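Local coordinates for lipopolysaccharide heptosyltransferase 2 (Escherichia coli, PDB 1PSW), which transfers the second heptose of the lipopolysaccharide inner core from ADP-L-glycero-beta-D-manno-heptose onto heptosyl-Kdo2-lipid A, at residues Q18-T23 and Y85-S90. Residues are numbered along the deposited sequence; the frame is centred on the assembly and turned at random.
Sequences QSLYRT and YVLPNS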
loop_
_atom_site.group_PDB
_atom_site.type_symbol
_atom_site.label_atom_id
_atom_site.label_comp_id
_atom_site.label_asym_id
_atom_site.label_seq_id
_atom_site.Cartn_x
_atom_site.Cartn_y
_atom_site.Cartn_z
ATOM N N GLN A 18 0.141 -6.815 5.883
ATOM C CA GLN A 18 1.407 -7.406 6.276
ATOM C C GLN A 18 1.535 -7.388 7.794
ATOM O O GLN A 18 2.197 -8.242 8.371
ATOM C CB GLN A 18 2.599 -6.661 5.669
ATOM C CG GLN A 18 3.897 -7.435 5.860
ATOM C CD GLN A 18 5.139 -6.639 5.516
ATOM O OE1 GLN A 18 6.233 -7.196 5.378
ATOM N NE2 GLN A 18 4.981 -5.330 5.383
ATOM N N SER A 19 0.917 -6.409 8.450
ATOM C CA SER A 19 0.989 -6.336 9.908
ATOM C C SER A 19 0.372 -7.567 10.554
ATOM O O SER A 19 0.845 -8.030 11.594
ATOM C CB SER A 19 0.282 -5.086 10.429
ATOM O OG SER A 19 1.042 -3.930 10.133
ATOM N N LEU A 20 -0.695 -8.088 9.956
ATOM C CA LEU A 20 -1.315 -9.291 10.484
ATOM C C LEU A 20 -0.339 -10.463 10.328
ATOM O O LEU A 20 -0.154 -11.245 11.261
ATOM C CB LEU A 20 -2.630 -9.604 9.750
ATOM C CG LEU A 20 -3.234 -10.979 10.072
ATOM C CD1 LEU A 20 -3.573 -11.074 11.561
ATOM C CD2 LEU A 20 -4.487 -11.198 9.230
ATOM N N TYR A 21 0.282 -10.582 9.154
ATOM C CA TYR A 21 1.229 -11.674 8.901
ATOM C C TYR A 21 2.415 -11.603 9.864
ATOM O O TYR A 21 2.855 -12.630 10.393
ATOM C CB TYR A 21 1.749 -11.648 7.451
ATOM C CG TYR A 21 0.658 -11.476 6.401
ATOM C CD1 TYR A 21 -0.643 -11.909 6.643
ATOM C CD2 TYR A 21 0.919 -10.839 5.187
ATOM C CE1 TYR A 21 -1.665 -11.704 5.717
ATOM C CE2 TYR A 21 -0.091 -10.631 4.247
ATOM C CZ TYR A 21 -1.383 -11.063 4.526
ATOM O OH TYR A 21 -2.398 -10.830 3.634
ATOM N N ARG A 22 2.934 -10.397 10.087
ATOM C CA ARG A 22 4.047 -10.211 11.007
ATOM C C ARG A 22 3.610 -10.573 12.420
ATOM O O ARG A 22 4.364 -11.177 13.174
ATOM C CB ARG A 22 4.543 -8.759 10.988
ATOM C CG ARG A 22 5.280 -8.324 9.724
ATOM C CD ARG A 22 5.977 -6.994 9.955
ATOM N NE ARG A 22 7.069 -7.133 10.913
ATOM C CZ ARG A 22 7.659 -6.125 11.550
ATOM N NH1 ARG A 22 7.264 -4.875 11.346
ATOM N NH2 ARG A 22 8.664 -6.366 12.384
ATOM N N THR A 23 2.387 -10.198 12.781
ATOM C CA THR A 23 1.885 -10.493 14.112
ATOM C C THR A 23 1.635 -11.991 14.295
ATOM O O THR A 23 1.913 -12.546 15.361
ATOM C CB THR A 23 0.593 -9.700 14.406
ATOM O OG1 THR A 23 0.855 -8.303 14.236
ATOM C CG2 THR A 23 0.125 -9.938 15.837
ATOM N N TYR A 85 -8.209 -16.551 7.536
ATOM C CA TYR A 85 -8.518 -15.166 7.888
ATOM C C TYR A 85 -9.044 -14.478 6.635
ATOM O O TYR A 85 -8.382 -14.475 5.600
ATOM C CB TYR A 85 -7.264 -14.435 8.390
ATOM C CG TYR A 85 -6.730 -14.945 9.709
ATOM C CD1 TYR A 85 -7.198 -14.435 10.923
ATOM C CD2 TYR A 85 -5.794 -15.976 9.748
ATOM C CE1 TYR A 85 -6.746 -14.943 12.138
ATOM C CE2 TYR A 85 -5.343 -16.489 10.963
ATOM C CZ TYR A 85 -5.822 -15.972 12.149
ATOM O OH TYR A 85 -5.393 -16.491 13.352
ATOM N N VAL A 86 -10.237 -13.906 6.729
ATOM C CA VAL A 86 -10.835 -13.214 5.596
ATOM C C VAL A 86 -10.735 -11.719 5.858
ATOM O O VAL A 86 -11.351 -11.206 6.795
ATOM C CB VAL A 86 -12.317 -13.626 5.414
ATOM C CG1 VAL A 86 -12.898 -12.986 4.162
ATOM C CG2 VAL A 86 -12.425 -15.143 5.323
ATOM N N LEU A 87 -9.955 -11.019 5.034
ATOM C CA LEU A 87 -9.738 -9.579 5.214
ATOM C C LEU A 87 -10.724 -8.679 4.488
ATOM O O LEU A 87 -11.076 -7.613 4.989
ATOM C CB LEU A 87 -8.292 -9.229 4.838
ATOM C CG LEU A 87 -7.246 -10.020 5.647
ATOM C CD1 LEU A 87 -5.828 -9.545 5.310
ATOM C CD2 LEU A 87 -7.521 -9.848 7.139
ATOM N N PRO A 88 -11.178 -9.081 3.293
ATOM C CA PRO A 88 -12.141 -8.213 2.608
ATOM C C PRO A 88 -13.430 -8.238 3.432
ATOM O O PRO A 88 -13.577 -9.086 4.314
ATOM C CB PRO A 88 -12.310 -8.888 1.246
ATOM C CG PRO A 88 -10.983 -9.564 1.036
ATOM C CD PRO A 88 -10.704 -10.148 2.394
ATOM N N ASN A 89 -14.353 -7.322 3.166
ATOM C CA ASN A 89 -15.608 -7.292 3.911
ATOM C C ASN A 89 -16.747 -7.965 3.150
ATOM O O ASN A 89 -17.761 -8.313 3.744
ATOM C CB ASN A 89 -16.006 -5.847 4.231
ATOM C CG ASN A 89 -15.155 -5.237 5.329
ATOM O OD1 ASN A 89 -15.195 -5.678 6.478
ATOM N ND2 ASN A 89 -14.374 -4.221 4.978
ATOM N N SER A 90 -16.574 -8.156 1.845
ATOM C CA SER A 90 -17.613 -8.763 1.024
ATOM C C SER A 90 -18.031 -10.130 1.544
ATOM O O SER A 90 -17.231 -10.872 2.115
ATOM C CB SER A 90 -17.147 -8.899 -0.422
ATOM O OG SER A 90 -16.218 -9.952 -0.550
#
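CD2 of Leu20 comes obliquely at the ring of Tyr85, and this methyl is closest to the tyrosine at CB, 4.3 Å away. Around the same tyrosine, Ile3 and Leu24 also pack against the side chain, while its OH is hydrogen-bonded to Arg83. Tyr21 brings its phenol end rather than the body of its ring: OH stands 4.0 Å from CD1 of Leu87. That is a van der Waals touch; the hydroxyl is hydrogen-bonded to Ser17, one turn earlier on the helix. CG of Tyr21 lies anti to its own carbonyl carbon (chi1 -47°), which swings the ring out so that its far end reaches Leu87.

Leu87 meets both helix residues, Tyr21 through CD1 and Leu20 through CD2, the latter 3.9 Å from CD2 of Leu20. Leu20 has CG anti to the backbone N (chi1 170°), which carries CD2 to Leu87 and Tyr85. All this belongs to the N-terminal Rossmann-like domain of a GT-B glycosyltransferase: helix 11-27 follows strand 2-6 and packs over the parallel sheet where strand 83-86, the neighbour of 2-6, ends and passes into the loop that carries Leu87. Val5 of strand 2-6 touches both Tyr21 and Leu87; Tyr135 of helix 131-137 touches Leu87, and Ala139, in the loop after that helix, touches Leu20. Leu20 CA and Tyr85 CA are 9.7 Å apart, with side chains filling the space between, and all four touching residues are buried. On the helix, Thr23 OG1 bonds back to Ser19 O at 2.7 Å, reaching it from the face opposite to Thr23 N.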